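Local coordinates for protein putative tRNA synthase (Salmonella typhimurium, PDB 3DQQ) that probably catalyses the ATP-dependent phosphorylation of 3-oxo-tetronate to 3-oxo-tetronate 4-phosphate, at residues I32-T37 / I62-A67; C85-S90 / N121-Y126; H274-D279 / L303-E308. All blocks are in the same frame, centred on the assembly; numbering follows the deposited sequence.

In the fold
From the N terminus, contact 1 comes first: the loop after strand 29-33 meets helix 58-74, closing a loop that includes strand 46-50. Contact 2 opens after strand 79-83 and closes at strand 123-126, spanning helix 96-106 and strand 112-115; it ties the turn 85-88 to the edge of a small three-stranded antiparallel sheet. Both fall in the sugar-binding N-terminal range, their nearest atoms about 12 Å apart. Contact 3 lies in the nucleotide-binding C-terminal range, where the start of strand 277-279 meets the segment following helix 288-304. The three follow in series, neither nested nor crossed, and the centres of contacts 2 and 3 are 41 Å apart.

Contact 1: residues I32-T37 / I62-A67; sequences INDVPT and IKQSLA
With CG1 of V35 anti to the backbone N (chi1 176°) and CG2 consequently anti to the carbonyl carbon, both methyls of V35 face helix 58-74. CG2 makes the closer contacts: it lies 3.8 Å from CB of A67 and equally close to the carbonyl O of Q64, while CG1 of V35 is 4.0 Å from the carbonyl O of A67. The side chain of Q64, folded back by a bend at chi2, brings its amide alongside the same valine, with NE2 of Q64 4.0 Å from CG2 of V35. That amide also approaches D34: OD1 of D34 and NE2 of Q64 are 3.1 Å apart, the carboxylate and amide planes turned 68° against each other. Within the loop, OD1 of D34 accepts a hydrogen bond from the backbone N of V35 (2.9 Å), which arrives on the anti side, 30° out of the carboxylate plane. This bond orients the D34 carboxylate. Beyond the contact, Q64 also touches L51 and T53, and P36 rests on W71 of the same helix. The surface buried is 157 Å², both sides summed, with D34 exposed and Q64 partly exposed. Chemically, dispersion between the methyls of V35 and A67 carries the apolar part of the contact, while the carboxylate of D34, oriented by the N-H of V35, probably draws the amide nitrogen of Q64 electrostatically.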
ATOM      1  N   ILE A  32       5.546  -4.273 -29.440  1.00 34.71           N
ATOM      2  CA  ILE A  32       4.288  -4.977 -29.694  1.00 35.26           C
ATOM      3  C   ILE A  32       3.920  -5.738 -28.439  1.00 36.29           C
ATOM      4  O   ILE A  32       4.751  -6.435 -27.906  1.00 36.23           O
ATOM      5  CB  ILE A  32       4.390  -5.994 -30.855  1.00 34.43           C
ATOM      6  CG1 ILE A  32       4.847  -5.283 -32.125  1.00 34.00           C
ATOM      7  CG2 ILE A  32       3.046  -6.745 -31.017  1.00 32.85           C
ATOM      8  CD1 ILE A  32       5.069  -6.197 -33.378  1.00 32.87           C
ATOM      9  N   ASN A  33       2.673  -5.651 -27.985  1.00 38.16           N
ATOM     10  CA  ASN A  33       2.259  -6.389 -26.771  1.00 39.31           C
ATOM     11  C   ASN A  33       1.625  -7.711 -27.105  1.00 39.82           C
ATOM     12  O   ASN A  33       0.806  -7.791 -27.976  1.00 40.17           O
ATOM     13  CB  ASN A  33       1.384  -5.509 -25.915  1.00 39.61           C
ATOM     14  CG  ASN A  33       2.099  -4.202 -25.570  1.00 43.91           C
ATOM     15  OD1 ASN A  33       3.298  -4.224 -25.156  1.00 47.80           O
ATOM     16  ND2 ASN A  33       1.428  -3.056 -25.822  1.00 47.31           N
ATOM     17  N   ASP A  34       2.081  -8.754 -26.429  1.00 40.92           N
ATOM     18  CA  ASP A  34       1.791 -10.133 -26.754  1.00 41.85           C
ATOM     19  C   ASP A  34       2.464 -10.567 -28.038  1.00 41.71           C
ATOM     20  O   ASP A  34       2.930  -9.736 -28.810  1.00 42.84           O
ATOM     21  CB  ASP A  34       0.295 -10.358 -26.833  1.00 43.66           C
ATOM     22  CG  ASP A  34      -0.142 -11.766 -26.287  1.00 51.37           C
ATOM     23  OD1 ASP A  34       0.724 -12.720 -26.122  1.00 56.62           O
ATOM     24  OD2 ASP A  34      -1.386 -11.895 -26.028  1.00 60.25           O
ATOM     25  N   VAL A  35       2.522 -11.870 -28.274  1.00 41.28           N
ATOM     26  CA  VAL A  35       3.137 -12.403 -29.476  1.00 41.17           C
ATOM     27  C   VAL A  35       2.532 -11.785 -30.698  1.00 41.90           C
ATOM     28  O   VAL A  35       1.328 -11.817 -30.856  1.00 43.36           O
ATOM     29  CB  VAL A  35       2.936 -13.916 -29.593  1.00 40.89           C
ATOM     30  CG1 VAL A  35       3.499 -14.429 -30.918  1.00 40.06           C
ATOM     31  CG2 VAL A  35       3.551 -14.612 -28.407  1.00 39.43           C
ATOM     32  N   PRO A  36       3.343 -11.214 -31.571  1.00 43.07           N
ATOM     33  CA  PRO A  36       2.781 -10.558 -32.725  1.00 44.13           C
ATOM     34  C   PRO A  36       2.069 -11.475 -33.686  1.00 45.32           C
ATOM     35  O   PRO A  36       2.400 -12.624 -33.843  1.00 46.25           O
ATOM     36  CB  PRO A  36       3.991  -9.952 -33.410  1.00 44.19           C
ATOM     37  CG  PRO A  36       5.024  -9.907 -32.385  1.00 44.01           C
ATOM     38  CD  PRO A  36       4.799 -11.095 -31.561  1.00 43.75           C
ATOM     39  N   THR A  37       1.053 -10.943 -34.307  1.00 47.29           N
ATOM     40  CA  THR A  37       0.217 -11.712 -35.192  1.00 48.24           C
ATOM     41  C   THR A  37       0.442 -11.165 -36.574  1.00 48.46           C
ATOM     42  O   THR A  37       0.169 -11.848 -37.538  1.00 49.78           O
ATOM     43  CB  THR A  37      -1.275 -11.563 -34.812  1.00 48.36           C
ATOM     44  OG1 THR A  37      -1.640 -10.201 -34.959  1.00 49.60           O
ATOM     45  CG2 THR A  37      -1.531 -11.942 -33.341  1.00 48.10           C
ATOM     46  N   ILE A  62       7.978 -20.427 -21.281  1.00 35.12           N
ATOM     47  CA  ILE A  62       8.670 -21.037 -22.394  1.00 35.01           C
ATOM     48  C   ILE A  62       7.811 -20.958 -23.655  1.00 35.74           C
ATOM     49  O   ILE A  62       8.293 -20.498 -24.687  1.00 36.10           O
ATOM     50  CB  ILE A  62       9.067 -22.502 -22.125  1.00 34.78           C
ATOM     51  CG1 ILE A  62      10.160 -22.544 -21.020  1.00 34.32           C
ATOM     52  CG2 ILE A  62       9.540 -23.135 -23.420  1.00 33.38           C
ATOM     53  CD1 ILE A  62      10.183 -23.759 -20.119  1.00 32.70           C
ATOM     54  N   LYS A  63       6.538 -21.339 -23.576  1.00 35.48           N
ATOM     55  CA  LYS A  63       5.722 -21.369 -24.787  1.00 35.62           C
ATOM     56  C   LYS A  63       5.530 -19.995 -25.419  1.00 34.56           C
ATOM     57  O   LYS A  63       5.735 -19.832 -26.612  1.00 32.23           O
ATOM     58  CB  LYS A  63       4.377 -22.025 -24.515  1.00 36.70           C
ATOM     59  CG  LYS A  63       4.488 -23.519 -24.197  1.00 39.81           C
ATOM     60  CD  LYS A  63       4.063 -24.417 -25.383  1.00 42.44           C
ATOM     61  CE  LYS A  63       4.642 -25.867 -25.291  1.00 43.54           C
ATOM     62  NZ  LYS A  63       5.947 -26.044 -26.085  1.00 46.51           N
ATOM     63  N   GLN A  64       5.164 -19.015 -24.600  1.00 34.71           N
ATOM     64  CA  GLN A  64       5.054 -17.633 -25.064  1.00 35.20           C
ATOM     65  C   GLN A  64       6.368 -17.149 -25.651  1.00 35.03           C
ATOM     66  O   GLN A  64       6.375 -16.532 -26.720  1.00 34.95           O
ATOM     67  CB  GLN A  64       4.676 -16.688 -23.925  1.00 36.48           C
ATOM     68  CG  GLN A  64       3.230 -16.734 -23.412  1.00 38.72           C
ATOM     69  CD  GLN A  64       2.314 -16.576 -24.545  1.00 45.72           C
ATOM     70  OE1 GLN A  64       2.018 -17.576 -25.233  1.00 52.05           O
ATOM     71  NE2 GLN A  64       1.900 -15.310 -24.841  1.00 46.32           N
ATOM     72  N   SER A  65       7.486 -17.442 -24.982  1.00 33.86           N
ATOM     73  CA  SER A  65       8.767 -16.932 -25.476  1.00 33.11           C
ATOM     74  C   SER A  65       9.189 -17.542 -26.821  1.00 32.37           C
ATOM     75  O   SER A  65       9.655 -16.842 -27.723  1.00 31.72           O
ATOM     76  CB  SER A  65       9.851 -17.151 -24.438  1.00 33.36           C
ATOM     77  OG  SER A  65       9.516 -16.509 -23.222  1.00 32.01           O
ATOM     78  N   LEU A  66       9.020 -18.852 -26.947  1.00 31.81           N
ATOM     79  CA  LEU A  66       9.262 -19.544 -28.225  1.00 30.84           C
ATOM     80  C   LEU A  66       8.332 -19.041 -29.331  1.00 31.00           C
ATOM     81  O   LEU A  66       8.782 -18.874 -30.459  1.00 32.60           O
ATOM     82  CB  LEU A  66       9.180 -21.064 -28.079  1.00 29.00           C
ATOM     83  CG  LEU A  66      10.277 -21.669 -27.198  1.00 29.20           C
ATOM     84  CD1 LEU A  66      10.133 -23.168 -27.076  1.00 25.19           C
ATOM     85  CD2 LEU A  66      11.731 -21.281 -27.616  1.00 26.49           C
ATOM     86  N   ALA A  67       7.063 -18.775 -29.028  1.00 30.50           N
ATOM     87  CA  ALA A  67       6.148 -18.215 -30.028  1.00 29.72           C
ATOM     88  C   ALA A  67       6.715 -16.858 -30.502  1.00 30.03           C
ATOM     89  O   ALA A  67       6.790 -16.584 -31.714  1.00 30.75           O
ATOM     90  CB  ALA A  67       4.779 -18.061 -29.467  1.00 26.91           C
TER

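Contact 2: residues C85-S90 / N121-Y126; sequences CSTFDS and NGRTVY
R123 reaches from strand 123-126 onto S86 and T87 of the turn 85-88, its carbons meeting the serine and its NH1 the threonine. Its CB lies 3.8 Å from OG of S86, and CG is at a similar distance from both OG and the carbonyl O of S86. The nearest atoms are CD of R123 and OG of S86, 3.3 Å apart, with CB of that serine almost as close, so the aliphatic part of the arginine runs alongside the serine side chain. The OG of S86 has its polar partner elsewhere, in a hydrogen bond with the carbonyl O of P116. Bends at chi2 (133°) and chi3 (-83°) then turn the guanidinium back to N121, just before its own strand. NH2 of R123 donates to the carbonyl O of N121 (2.8 Å), which lies only 5° out of the guanidinium plane; NE adds a weak bond to the same oxygen. At the other terminal nitrogen, NH1 of R123 is 3.5 Å from CG2 of T87, a methyl that approaches obliquely. The bonds to N121 probably help to set the rotation of the guanidinium, while carbon atoms of S86 and T87 pack against it. The turn is of type I, closed by the backbone bond from N of F88 to O of C85. I325 of the second subunit packs on both T87 and R123. Within the chain, F88 lies against L130 of strand 129-132, L155 and L158 of helix 155-160 and I96 of helix 96-106, joining the turn to the three-stranded antiparallel sheet and the helices beside it.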
ATOM      1  N   CYS A  85      14.218  -8.526 -15.623  1.00 37.10           N
ATOM      2  CA  CYS A  85      14.444  -7.495 -14.681  1.00 37.73           C
ATOM      3  C   CYS A  85      15.885  -7.319 -14.170  1.00 37.55           C
ATOM      4  O   CYS A  85      16.654  -8.243 -13.925  1.00 37.42           O
ATOM      5  CB  CYS A  85      13.537  -7.796 -13.526  1.00 38.87           C
ATOM      6  SG  CYS A  85      13.336  -6.409 -12.500  1.00 40.74           S
ATOM      7  N   SER A  86      16.238  -6.085 -13.969  1.00 38.01           N
ATOM      8  CA  SER A  86      17.554  -5.740 -13.502  1.00 38.41           C
ATOM      9  C   SER A  86      17.952  -6.268 -12.130  1.00 38.35           C
ATOM     10  O   SER A  86      19.141  -6.331 -11.796  1.00 39.28           O
ATOM     11  CB  SER A  86      17.585  -4.255 -13.385  1.00 38.96           C
ATOM     12  OG  SER A  86      18.862  -3.887 -13.766  1.00 43.19           O
ATOM     13  N   THR A  87      16.964  -6.542 -11.292  1.00 37.85           N
ATOM     14  CA  THR A  87      17.192  -7.191 -10.022  1.00 37.49           C
ATOM     15  C   THR A  87      16.943  -8.728 -10.107  1.00 37.33           C
ATOM     16  O   THR A  87      16.767  -9.412  -9.089  1.00 37.44           O
ATOM     17  CB  THR A  87      16.299  -6.535  -8.957  1.00 37.82           C
ATOM     18  OG1 THR A  87      14.936  -6.621  -9.366  1.00 38.76           O
ATOM     19  CG2 THR A  87      16.631  -5.085  -8.774  1.00 36.82           C
ATOM     20  N   PHE A  88      16.925  -9.264 -11.330  1.00 37.22           N
ATOM     21  CA  PHE A  88      16.961 -10.721 -11.598  1.00 36.77           C
ATOM     22  C   PHE A  88      15.761 -11.455 -11.030  1.00 36.89           C
ATOM     23  O   PHE A  88      15.839 -12.610 -10.559  1.00 36.68           O
ATOM     24  CB  PHE A  88      18.285 -11.307 -11.089  1.00 36.62           C
ATOM     25  CG  PHE A  88      18.767 -12.478 -11.880  1.00 35.89           C
ATOM     26  CD1 PHE A  88      19.232 -12.313 -13.142  1.00 35.93           C
ATOM     27  CD2 PHE A  88      18.738 -13.747 -11.353  1.00 36.20           C
ATOM     28  CE1 PHE A  88      19.627 -13.397 -13.880  1.00 37.57           C
ATOM     29  CE2 PHE A  88      19.150 -14.820 -12.083  1.00 37.13           C
ATOM     30  CZ  PHE A  88      19.604 -14.647 -13.341  1.00 36.55           C
ATOM     31  N   ASP A  89      14.641 -10.755 -11.074  1.00 37.14           N
ATOM     32  CA  ASP A  89      13.436 -11.193 -10.415  1.00 37.42           C
ATOM     33  C   ASP A  89      13.063 -12.552 -10.988  1.00 37.77           C
ATOM     34  O   ASP A  89      12.815 -12.684 -12.213  1.00 37.63           O
ATOM     35  CB  ASP A  89      12.308 -10.185 -10.648  1.00 37.98           C
ATOM     36  CG  ASP A  89      12.585  -8.829 -10.006  1.00 37.69           C
ATOM     37  OD1 ASP A  89      13.724  -8.353 -10.140  1.00 38.47           O
ATOM     38  OD2 ASP A  89      11.677  -8.234  -9.378  1.00 39.80           O
ATOM     39  N   SER A  90      13.064 -13.550 -10.100  1.00 37.39           N
ATOM     40  CA  SER A  90      12.813 -14.945 -10.452  1.00 37.52           C
ATOM     41  C   SER A  90      12.801 -15.737  -9.165  1.00 37.77           C
ATOM     42  O   SER A  90      12.997 -15.172  -8.093  1.00 37.95           O
ATOM     43  CB  SER A  90      13.922 -15.482 -11.330  1.00 37.60           C
ATOM     44  OG  SER A  90      15.164 -15.282 -10.694  1.00 37.33           O
ATOM     45  N   ASN A 121      20.574   3.417 -12.798  1.00 45.89           N
ATOM     46  CA  ASN A 121      19.530   3.209 -11.775  1.00 45.94           C
ATOM     47  C   ASN A 121      20.041   2.449 -10.570  1.00 45.35           C
ATOM     48  O   ASN A 121      19.262   1.880  -9.837  1.00 44.97           O
ATOM     49  CB  ASN A 121      18.336   2.421 -12.312  1.00 46.81           C
ATOM     50  CG  ASN A 121      17.515   3.204 -13.298  1.00 49.69           C
ATOM     51  OD1 ASN A 121      17.952   4.247 -13.800  1.00 57.15           O
ATOM     52  ND2 ASN A 121      16.313   2.701 -13.599  1.00 49.71           N
ATOM     53  N   GLY A 122      21.346   2.417 -10.377  1.00 44.86           N
ATOM     54  CA  GLY A 122      21.901   1.786  -9.192  1.00 44.79           C
ATOM     55  C   GLY A 122      21.907   0.279  -9.173  1.00 44.41           C
ATOM     56  O   GLY A 122      21.871  -0.318  -8.134  1.00 45.65           O
ATOM     57  N   ARG A 123      21.969  -0.357 -10.317  1.00 44.24           N
ATOM     58  CA  ARG A 123      22.224  -1.764 -10.339  1.00 43.22           C
ATOM     59  C   ARG A 123      23.563  -2.020 -10.929  1.00 41.41           C
ATOM     60  O   ARG A 123      23.815  -1.678 -12.092  1.00 41.47           O
ATOM     61  CB  ARG A 123      21.176  -2.439 -11.134  1.00 43.80           C
ATOM     62  CG  ARG A 123      20.143  -2.950 -10.225  1.00 47.92           C
ATOM     63  CD  ARG A 123      18.818  -2.615 -10.701  1.00 53.27           C
ATOM     64  NE  ARG A 123      18.476  -1.284 -10.293  1.00 55.30           N
ATOM     65  CZ  ARG A 123      17.242  -0.922 -10.001  1.00 59.99           C
ATOM     66  NH1 ARG A 123      16.242  -1.809 -10.075  1.00 63.93           N
ATOM     67  NH2 ARG A 123      16.998   0.324  -9.629  1.00 61.59           N
ATOM     68  N   THR A 124      24.445  -2.611 -10.132  1.00 38.91           N
ATOM     69  CA  THR A 124      25.769  -2.875 -10.631  1.00 36.73           C
ATOM     70  C   THR A 124      26.088  -4.315 -10.337  1.00 35.40           C
ATOM     71  O   THR A 124      25.468  -4.920  -9.496  1.00 35.73           O
ATOM     72  CB  THR A 124      26.796  -1.845 -10.058  1.00 36.55           C
ATOM     73  OG1 THR A 124      26.710  -1.815  -8.643  1.00 35.98           O
ATOM     74  CG2 THR A 124      26.513  -0.403 -10.595  1.00 34.86           C
ATOM     75  N   VAL A 125      27.043  -4.870 -11.043  1.00 34.14           N
ATOM     76  CA  VAL A 125      27.441  -6.222 -10.820  1.00 33.64           C
ATOM     77  C   VAL A 125      28.965  -6.255 -10.707  1.00 34.13           C
ATOM     78  O   VAL A 125      29.666  -5.754 -11.591  1.00 33.56           O
ATOM     79  CB  VAL A 125      26.968  -7.139 -11.999  1.00 33.53           C
ATOM     80  CG1 VAL A 125      27.601  -8.526 -11.876  1.00 29.44           C
ATOM     81  CG2 VAL A 125      25.454  -7.179 -12.033  1.00 31.58           C
ATOM     82  N   TYR A 126      29.476  -6.874  -9.637  1.00 34.75           N
ATOM     83  CA  TYR A 126      30.935  -7.010  -9.431  1.00 34.43           C
ATOM     84  C   TYR A 126      31.258  -8.425  -8.992  1.00 34.26           C
ATOM     85  O   TYR A 126      30.624  -8.942  -8.087  1.00 34.92           O
ATOM     86  CB  TYR A 126      31.438  -5.983  -8.418  1.00 35.19           C
ATOM     87  CG  TYR A 126      32.915  -6.070  -8.182  1.00 35.54           C
ATOM     88  CD1 TYR A 126      33.437  -6.491  -6.958  1.00 38.19           C
ATOM     89  CD2 TYR A 126      33.793  -5.749  -9.165  1.00 37.35           C
ATOM     90  CE1 TYR A 126      34.777  -6.586  -6.750  1.00 36.70           C
ATOM     91  CE2 TYR A 126      35.153  -5.843  -8.958  1.00 38.42           C
ATOM     92  CZ  TYR A 126      35.625  -6.266  -7.757  1.00 37.00           C
ATOM     93  OH  TYR A 126      36.973  -6.357  -7.612  1.00 37.91           O
TER

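Contact 3: residues H274-D279 / L303-E308; sequences HAPTRD and LSQDSE
A beta-alpha-beta unit, strand 277-279, helix 288-304 and strand 312-314, frames this contact in the nucleotide-binding domain: P276, just ahead of the first strand, packs on the segment that leaves the helix toward the second. The backbone of P276 is hydrogen-bonded to M312 and that of R278 to S314, which fixes the two strands side by side. Against this frame the proline ring is met by two side chains, one at each end of its CB-CG-CD edge. Q305 serves the CB end: its OE1 is 3.5 Å from CB of P276 and 3.8 Å from CG of the same ring, while CG of Q305 stands 4.1 Å from the proline CG. The P276 and Q305 side chains run antiparallel past one another. A bend at chi2 (-47°) folds Q305 so that its amide lies beside the ring, and its NE2 bonds to the carbonyl O of W301, near the end of helix 288-304, a residue that also packs on P276; this bond holds the amide in its orientation. S307 serves the other end. Its CB is 3.7 Å from CD of P276, and its OG hydrogen-bonds to the carbonyl O of L309. The geometric evidence therefore points to a van der Waals contact with the ring, in which the amide of Q305 is held through NE2 and the hydroxyl of S307 through its own bond. With chi1 at 51°, OG of S307 lies between its backbone N and carbonyl carbon, which places it 3.5 Å from both CD and CG of P276.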
ATOM      1  N   HIS A 274      -3.889  23.722 -12.518  1.00 42.39           N
ATOM      2  CA  HIS A 274      -3.560  24.300 -13.804  1.00 42.54           C
ATOM      3  C   HIS A 274      -4.524  23.928 -14.898  1.00 42.28           C
ATOM      4  O   HIS A 274      -4.485  24.519 -15.972  1.00 42.78           O
ATOM      5  CB  HIS A 274      -2.165  23.867 -14.224  1.00 43.06           C
ATOM      6  CG  HIS A 274      -1.106  24.276 -13.257  1.00 45.41           C
ATOM      7  ND1 HIS A 274      -0.486  25.503 -13.310  1.00 47.63           N
ATOM      8  CD2 HIS A 274      -0.566  23.625 -12.199  1.00 48.89           C
ATOM      9  CE1 HIS A 274       0.392  25.593 -12.325  1.00 48.93           C
ATOM     10  NE2 HIS A 274       0.367  24.464 -11.638  1.00 50.01           N
ATOM     11  N   ALA A 275      -5.386  22.956 -14.657  1.00 41.65           N
ATOM     12  CA  ALA A 275      -6.252  22.480 -15.718  1.00 41.03           C
ATOM     13  C   ALA A 275      -7.574  22.031 -15.137  1.00 40.36           C
ATOM     14  O   ALA A 275      -7.634  21.639 -13.981  1.00 39.86           O
ATOM     15  CB  ALA A 275      -5.576  21.343 -16.473  1.00 41.08           C
ATOM     16  N   PRO A 276      -8.640  22.097 -15.938  1.00 39.86           N
ATOM     17  CA  PRO A 276      -9.933  21.660 -15.464  1.00 39.88           C
ATOM     18  C   PRO A 276      -9.866  20.188 -15.142  1.00 39.50           C
ATOM     19  O   PRO A 276      -9.317  19.414 -15.922  1.00 39.20           O
ATOM     20  CB  PRO A 276     -10.872  21.916 -16.656  1.00 39.88           C
ATOM     21  CG  PRO A 276     -10.010  22.051 -17.826  1.00 40.50           C
ATOM     22  CD  PRO A 276      -8.682  22.547 -17.337  1.00 40.25           C
ATOM     23  N   THR A 277     -10.385  19.805 -13.984  1.00 39.30           N
ATOM     24  CA  THR A 277     -10.362  18.423 -13.615  1.00 39.35           C
ATOM     25  C   THR A 277     -11.618  17.946 -12.931  1.00 38.80           C
ATOM     26  O   THR A 277     -12.421  18.703 -12.491  1.00 39.40           O
ATOM     27  CB  THR A 277      -9.107  18.059 -12.775  1.00 39.64           C
ATOM     28  OG1 THR A 277      -9.435  18.029 -11.397  1.00 39.82           O
ATOM     29  CG2 THR A 277      -7.958  19.005 -13.046  1.00 39.36           C
ATOM     30  N   ARG A 278     -11.762  16.644 -12.845  1.00 38.90           N
ATOM     31  CA  ARG A 278     -12.998  16.044 -12.438  1.00 38.50           C
ATOM     32  C   ARG A 278     -12.644  14.713 -11.783  1.00 38.33           C
ATOM     33  O   ARG A 278     -11.862  13.930 -12.339  1.00 37.81           O
ATOM     34  CB  ARG A 278     -13.852  15.872 -13.681  1.00 38.81           C
ATOM     35  CG  ARG A 278     -15.271  15.584 -13.431  1.00 39.42           C
ATOM     36  CD  ARG A 278     -16.157  16.810 -13.432  1.00 39.86           C
ATOM     37  NE  ARG A 278     -17.421  16.473 -14.095  1.00 41.58           N
ATOM     38  CZ  ARG A 278     -18.295  15.559 -13.653  1.00 41.37           C
ATOM     39  NH1 ARG A 278     -18.078  14.849 -12.530  1.00 42.61           N
ATOM     40  NH2 ARG A 278     -19.383  15.315 -14.356  1.00 40.63           N
ATOM     41  N   ASP A 279     -13.172  14.499 -10.577  1.00 38.22           N
ATOM     42  CA  ASP A 279     -12.889  13.313  -9.788  1.00 38.55           C
ATOM     43  C   ASP A 279     -13.925  12.260 -10.010  1.00 37.81           C
ATOM     44  O   ASP A 279     -15.090  12.538  -9.918  1.00 38.34           O
ATOM     45  CB  ASP A 279     -12.913  13.651  -8.315  1.00 39.19           C
ATOM     46  CG  ASP A 279     -11.668  14.377  -7.872  1.00 42.81           C
ATOM     47  OD1 ASP A 279     -10.560  13.737  -7.884  1.00 51.19           O
ATOM     48  OD2 ASP A 279     -11.797  15.569  -7.510  1.00 43.64           O
ATOM     49  N   LEU A 303     -14.683  16.873 -23.599  1.00 35.33           N
ATOM     50  CA  LEU A 303     -14.731  17.430 -24.944  1.00 35.53           C
ATOM     51  C   LEU A 303     -15.275  18.842 -24.951  1.00 37.34           C
ATOM     52  O   LEU A 303     -14.937  19.643 -25.799  1.00 37.94           O
ATOM     53  CB  LEU A 303     -15.586  16.564 -25.863  1.00 34.75           C
ATOM     54  CG  LEU A 303     -15.034  15.172 -26.118  1.00 33.58           C
ATOM     55  CD1 LEU A 303     -16.139  14.269 -26.620  1.00 31.74           C
ATOM     56  CD2 LEU A 303     -13.841  15.216 -27.063  1.00 29.11           C
ATOM     57  N   SER A 304     -16.130  19.183 -24.021  1.00 39.36           N
ATOM     58  CA  SER A 304     -16.659  20.525 -24.059  1.00 40.91           C
ATOM     59  C   SER A 304     -15.769  21.520 -23.283  1.00 41.40           C
ATOM     60  O   SER A 304     -16.036  22.701 -23.285  1.00 42.04           O
ATOM     61  CB  SER A 304     -18.100  20.514 -23.586  1.00 40.29           C
ATOM     62  OG  SER A 304     -18.129  20.308 -22.199  1.00 42.40           O
ATOM     63  N   GLN A 305     -14.689  21.069 -22.657  1.00 42.89           N
ATOM     64  CA  GLN A 305     -13.742  22.016 -22.062  1.00 43.74           C
ATOM     65  C   GLN A 305     -13.031  22.797 -23.138  1.00 45.75           C
ATOM     66  O   GLN A 305     -13.012  22.442 -24.310  1.00 45.88           O
ATOM     67  CB  GLN A 305     -12.663  21.327 -21.226  1.00 43.69           C
ATOM     68  CG  GLN A 305     -13.160  20.626 -20.025  1.00 43.66           C
ATOM     69  CD  GLN A 305     -14.108  21.466 -19.236  1.00 42.39           C
ATOM     70  OE1 GLN A 305     -13.708  22.425 -18.585  1.00 41.21           O
ATOM     71  NE2 GLN A 305     -15.379  21.109 -19.285  1.00 41.19           N
ATOM     72  N   ASP A 306     -12.406  23.868 -22.708  1.00 48.06           N
ATOM     73  CA  ASP A 306     -11.742  24.762 -23.622  1.00 49.88           C
ATOM     74  C   ASP A 306     -10.729  25.495 -22.752  1.00 50.32           C
ATOM     75  O   ASP A 306     -11.032  26.512 -22.129  1.00 51.47           O
ATOM     76  CB  ASP A 306     -12.788  25.686 -24.253  1.00 50.45           C
ATOM     77  CG  ASP A 306     -12.178  26.902 -24.910  1.00 53.64           C
ATOM     78  OD1 ASP A 306     -11.033  26.791 -25.441  1.00 57.22           O
ATOM     79  OD2 ASP A 306     -12.854  27.967 -24.885  1.00 56.95           O
ATOM     80  N   SER A 307      -9.552  24.896 -22.647  1.00 50.43           N
ATOM     81  CA  SER A 307      -8.494  25.359 -21.777  1.00 50.01           C
ATOM     82  C   SER A 307      -7.254  25.081 -22.559  1.00 50.22           C
ATOM     83  O   SER A 307      -7.286  24.338 -23.539  1.00 49.82           O
ATOM     84  CB  SER A 307      -8.468  24.562 -20.473  1.00 49.96           C
ATOM     85  OG  SER A 307      -8.464  23.173 -20.738  1.00 48.69           O
ATOM     86  N   GLU A 308      -6.158  25.691 -22.149  1.00 50.97           N
ATOM     87  CA  GLU A 308      -4.889  25.433 -22.816  1.00 50.64           C
ATOM     88  C   GLU A 308      -4.497  23.952 -22.559  1.00 49.28           C
ATOM     89  O   GLU A 308      -4.469  23.146 -23.494  1.00 49.03           O
ATOM     90  CB  GLU A 308      -3.828  26.434 -22.329  1.00 51.49           C
ATOM     91  CG  GLU A 308      -2.366  26.143 -22.779  1.00 53.30           C
ATOM     92  CD  GLU A 308      -1.311  26.869 -21.871  1.00 55.40           C
ATOM     93  OE1 GLU A 308      -1.513  28.115 -21.615  1.00 59.00           O
ATOM     94  OE2 GLU A 308      -0.304  26.183 -21.441  1.00 58.90           O
TER